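Local coordinates for DUF5012 domain-containing protein (Bacteroides thetaiotaomicron, PDB 5FQ8) that is of unknown function but is a lipoprotein, probably surface-attached, that joins an Ig-like domain to a C-terminal beta domain, at residues P36-E41 and L67-Y72; G55-N60 and R83-A88. All coordinates share one frame; numbering follows the deposited sequence.

Contact 1 of 2, residues P36-E41 and L67-Y72; sequences PGYYAE and LVYAAY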
# COMPACT_ATOMS: atom_id res chain seq x y z
N PRO G 36 46.13 42.94 19.28
CA PRO G 36 46.09 42.03 18.13
C PRO G 36 44.93 42.27 17.18
O PRO G 36 45.07 42.02 15.98
CB PRO G 36 46.01 40.65 18.78
CG PRO G 36 46.58 40.83 20.13
CD PRO G 36 46.17 42.21 20.55
N GLY G 37 43.79 42.71 17.68
CA GLY G 37 42.66 43.08 16.84
C GLY G 37 41.42 42.24 17.14
O GLY G 37 41.46 41.23 17.83
N TYR G 38 40.31 42.70 16.57
CA TYR G 38 39.03 42.05 16.75
C TYR G 38 38.06 42.61 15.71
O TYR G 38 38.28 43.69 15.17
CB TYR G 38 38.47 42.24 18.16
CG TYR G 38 38.51 43.68 18.60
CD1 TYR G 38 37.47 44.54 18.31
CD2 TYR G 38 39.61 44.18 19.28
CE1 TYR G 38 37.52 45.84 18.70
CE2 TYR G 38 39.66 45.48 19.67
CZ TYR G 38 38.61 46.31 19.38
OH TYR G 38 38.67 47.62 19.77
N TYR G 39 36.99 41.86 15.46
CA TYR G 39 35.97 42.27 14.51
C TYR G 39 34.59 42.05 15.11
O TYR G 39 34.31 40.98 15.66
CB TYR G 39 36.08 41.49 13.20
CG TYR G 39 34.94 41.76 12.25
CD1 TYR G 39 34.89 42.93 11.52
CD2 TYR G 39 33.91 40.85 12.10
CE1 TYR G 39 33.85 43.18 10.66
CE2 TYR G 39 32.87 41.09 11.25
CZ TYR G 39 32.84 42.26 10.53
OH TYR G 39 31.80 42.51 9.67
N ALA G 40 33.73 43.05 14.99
CA ALA G 40 32.38 42.98 15.53
C ALA G 40 31.37 43.38 14.47
O ALA G 40 31.52 44.43 13.83
CB ALA G 40 32.21 43.87 16.77
N GLU G 41 30.34 42.56 14.30
CA GLU G 41 29.34 42.76 13.27
C GLU G 41 27.96 42.76 13.89
O GLU G 41 27.71 42.06 14.88
CB GLU G 41 29.43 41.65 12.22
CG GLU G 41 28.81 41.96 10.88
CD GLU G 41 28.89 40.79 9.94
OE1 GLU G 41 28.18 39.79 10.18
OE2 GLU G 41 29.68 40.85 8.98
N LEU G 67 42.06 41.38 29.99
CA LEU G 67 41.30 42.34 29.22
C LEU G 67 40.02 41.68 28.75
O LEU G 67 40.05 40.55 28.25
CB LEU G 67 42.09 42.84 28.02
CG LEU G 67 43.46 43.45 28.27
CD1 LEU G 67 44.40 43.06 27.16
CD2 LEU G 67 43.35 44.95 28.34
N VAL G 68 38.90 42.36 28.93
CA VAL G 68 37.59 41.83 28.54
C VAL G 68 37.07 42.66 27.38
O VAL G 68 36.92 43.88 27.50
CB VAL G 68 36.61 41.82 29.72
CG1 VAL G 68 35.23 41.45 29.23
CG2 VAL G 68 37.07 40.84 30.74
N TYR G 69 36.79 42.00 26.27
CA TYR G 69 36.27 42.63 25.07
C TYR G 69 34.78 42.35 24.96
O TYR G 69 34.35 41.21 25.14
CB TYR G 69 36.98 42.11 23.82
CG TYR G 69 38.45 42.36 23.74
CD1 TYR G 69 39.35 41.56 24.42
CD2 TYR G 69 38.96 43.37 22.95
CE1 TYR G 69 40.69 41.77 24.33
CE2 TYR G 69 40.30 43.58 22.86
CZ TYR G 69 41.16 42.78 23.55
OH TYR G 69 42.51 43.00 23.46
N ALA G 70 34.00 43.38 24.65
CA ALA G 70 32.56 43.18 24.56
C ALA G 70 31.95 44.16 23.57
O ALA G 70 32.41 45.30 23.43
CB ALA G 70 31.90 43.32 25.92
N ALA G 71 30.91 43.71 22.91
CA ALA G 71 30.11 44.55 22.03
C ALA G 71 28.66 44.34 22.39
O ALA G 71 28.27 43.24 22.80
CB ALA G 71 30.35 44.22 20.57
N TYR G 72 27.86 45.38 22.23
CA TYR G 72 26.52 45.37 22.78
C TYR G 72 25.45 45.57 21.71
O TYR G 72 25.66 46.27 20.72
CB TYR G 72 26.37 46.42 23.86
CG TYR G 72 27.15 46.12 25.12
CD1 TYR G 72 26.64 45.24 26.07
CD2 TYR G 72 28.38 46.71 25.37
CE1 TYR G 72 27.34 44.95 27.22
CE2 TYR G 72 29.08 46.43 26.52
CZ TYR G 72 28.55 45.55 27.44
OH TYR G 72 29.24 45.25 28.59

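Contact 2 of 2, residues G55-N60 and R83-A88; sequences GSVDVN and RTVYVA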
# COMPACT_ATOMS: atom_id res chain seq x y z
N GLY G 55 39.89 46.57 31.48
CA GLY G 55 41.19 46.10 31.90
C GLY G 55 42.31 46.94 31.30
O GLY G 55 42.11 47.73 30.38
N SER G 56 43.50 46.77 31.87
CA SER G 56 44.68 47.45 31.35
C SER G 56 45.90 46.58 31.57
O SER G 56 45.95 45.78 32.51
CB SER G 56 44.92 48.81 32.00
OG SER G 56 46.22 49.28 31.69
N VAL G 57 46.89 46.75 30.71
CA VAL G 57 48.11 45.98 30.74
C VAL G 57 49.23 46.92 31.14
O VAL G 57 49.61 47.81 30.37
CB VAL G 57 48.41 45.32 29.39
CG1 VAL G 57 49.72 44.59 29.45
CG2 VAL G 57 47.30 44.37 29.01
N ASP G 58 49.76 46.73 32.34
CA ASP G 58 50.88 47.52 32.84
C ASP G 58 52.15 46.78 32.46
O ASP G 58 52.59 45.88 33.17
CB ASP G 58 50.77 47.74 34.34
CG ASP G 58 51.80 48.70 34.86
OD1 ASP G 58 52.51 49.31 34.04
OD2 ASP G 58 51.86 48.86 36.09
N VAL G 59 52.74 47.16 31.33
CA VAL G 59 53.91 46.43 30.86
C VAL G 59 55.11 46.64 31.76
O VAL G 59 56.05 45.84 31.71
CB VAL G 59 54.23 46.82 29.41
CG1 VAL G 59 53.11 46.42 28.49
CG2 VAL G 59 54.47 48.31 29.31
N ASN G 60 55.11 47.69 32.57
CA ASN G 60 56.24 47.99 33.45
C ASN G 60 56.07 47.41 34.84
O ASN G 60 56.84 47.76 35.74
CB ASN G 60 56.45 49.50 33.54
CG ASN G 60 57.02 50.09 32.27
OD1 ASN G 60 56.33 50.81 31.55
ND2 ASN G 60 58.28 49.79 32.00
N ARG G 83 41.00 38.12 26.74
CA ARG G 83 42.39 38.00 26.35
C ARG G 83 43.25 38.27 27.57
O ARG G 83 43.08 39.30 28.23
CB ARG G 83 42.74 38.95 25.21
CG ARG G 83 44.11 38.73 24.62
CD ARG G 83 44.33 39.70 23.51
NE ARG G 83 43.88 39.17 22.23
CZ ARG G 83 43.37 39.92 21.26
NH1 ARG G 83 43.21 41.22 21.45
NH2 ARG G 83 43.00 39.38 20.12
N THR G 84 44.16 37.35 27.87
CA THR G 84 45.00 37.42 29.06
C THR G 84 46.44 37.71 28.68
O THR G 84 47.03 36.99 27.87
CB THR G 84 44.94 36.10 29.83
OG1 THR G 84 43.57 35.73 30.03
CG2 THR G 84 45.61 36.26 31.17
N VAL G 85 47.02 38.74 29.28
CA VAL G 85 48.38 39.17 28.96
C VAL G 85 49.24 39.00 30.20
O VAL G 85 48.88 39.47 31.28
CB VAL G 85 48.40 40.64 28.48
CG1 VAL G 85 49.82 41.10 28.31
CG2 VAL G 85 47.66 40.77 27.19
N TYR G 86 50.38 38.33 30.03
CA TYR G 86 51.31 38.04 31.11
C TYR G 86 52.62 38.80 30.91
O TYR G 86 53.09 38.97 29.78
CB TYR G 86 51.61 36.54 31.20
CG TYR G 86 50.41 35.64 31.34
CD1 TYR G 86 49.73 35.19 30.21
CD2 TYR G 86 49.97 35.22 32.58
CE1 TYR G 86 48.64 34.35 30.33
CE2 TYR G 86 48.88 34.38 32.70
CZ TYR G 86 48.22 33.95 31.57
OH TYR G 86 47.13 33.12 31.68
N VAL G 87 53.23 39.22 32.02
CA VAL G 87 54.42 40.06 31.99
C VAL G 87 55.54 39.36 32.76
O VAL G 87 55.34 38.91 33.88
CB VAL G 87 54.14 41.45 32.59
CG1 VAL G 87 55.30 42.37 32.34
CG2 VAL G 87 52.89 42.02 32.00
N ALA G 88 56.73 39.32 32.15
CA ALA G 88 57.88 38.65 32.75
C ALA G 88 58.60 39.58 33.73
O ALA G 88 58.14 40.68 34.04
CB ALA G 88 58.82 38.15 31.67

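Contact 1 of 2, residues P36-E41 and L67-Y72
The phenol oxygen of Y69 has two polar partners outside the segments, while its ring lies against Y38. Y69 OH is hydrogen-bonded to E35 OE1 and more weakly to R83 NH1. These bonds tie a buried ring to a glutamate and an arginine. The setting is the core of an Ig-like beta sandwich. Strand 38-42 belongs to the three-stranded sheet and strand 63-72 to the four-stranded one, and here the two sheets meet face to face. The segments run in the same direction, with Y38 level with Y69 and A40 level with A71.

The two side chains cross at about a right angle and touch through CD2 and CE2 of both rings. Y38 CD2 lies 3.7 Å from Y69 CE2, and Y38 CE2 is 3.8 Å from the same atom. The ring planes are inclined at 57° and the centroids are 5.4 Å apart, so the pair is oblique. Y38 holds CG between its backbone N and carbonyl carbon (chi1 49°), which lays the ring crosswise between the two strands. Y69 has CG anti to its carbonyl carbon (chi1 -62°), which points the ring back toward L67 and brings OH to E35. Its ring also stacks on F81 of strand 78-87. I53 touches both tyrosines.

Further along, the core narrows to two small residues. A40 and A71 have no more than a methyl group each, and their CA atoms are 7.1 Å apart. L17 packs on A40 and V15 on A71, both from strand 10-19. The alanines meet methyl to methyl, A40 CB lying 4.2 Å from A71 CB.

Contact 2 of 2, residues G55-N60 and R83-A88
V85 meets V57 with every atom of its side chain. Starting at the root, V85 CB lies 3.9 Å from V57 CG2. From there the two branches part. V85 CG1 stands anti to the backbone N (chi1 174°) and comes closest, 3.7 Å from V57 CG1. It also reaches V57 CG2, at 4.2 Å. The other branch, V85 CG2, lies 4.0 Å from V57 CG2. The two side chains cross at about a right angle, and both methyls of V57 bear on V85. L27 and F33 also pack on V85, and L67 packs on V57.

This is part of the Ig-like domain. Strand 78-87 sits inside the four-stranded sheet, between strands 24-27 and 63-72. The irregular segment 55-60 leaves strand 52-54 and passes over a face of that sheet before the chain enters strand 63-72. V57 and V59 lie level with V85 and V87.

At V87 the valine methyls meet backbone instead of another side chain. V87 CG1 is 3.6 Å from V59 O, and V87 CG2 is 4.0 Å from D58 O. These are van der Waals contacts. V59 is held on its own account by backbone hydrogen bonding to G30. Y65 of strand 63-72 touches both D58 and V87.

The carboxylate of D58 bonds to residues just after it. D58 OD2 is hydrogen-bonded to T61 OG1. D58 OD1 takes a weak bond from N60 N, at 3.4 Å and with an angle of 145° at the hydrogen.

Contacts 1 and 2 lie in the same Ig-like domain, with centres about 17 Å apart. Their segments alternate along the chain: 36-41, 55-60, 67-72, 83-88. Strands 63-72 and 78-87 are antiparallel neighbours in the four-stranded sheet, and each contact uses one of them. Contact 1 joins that sheet to the three-stranded sheet. Contact 2 joins it to the loop between strands 52-54 and 63-72. The two meet at R83, whose backbone pairs with L67 and whose guanidinium forms a salt bridge with E35 beside P36 and G37. L67 also packs on V57, which is consistent with one apolar core running from the interface between the sheets to the part under the loop.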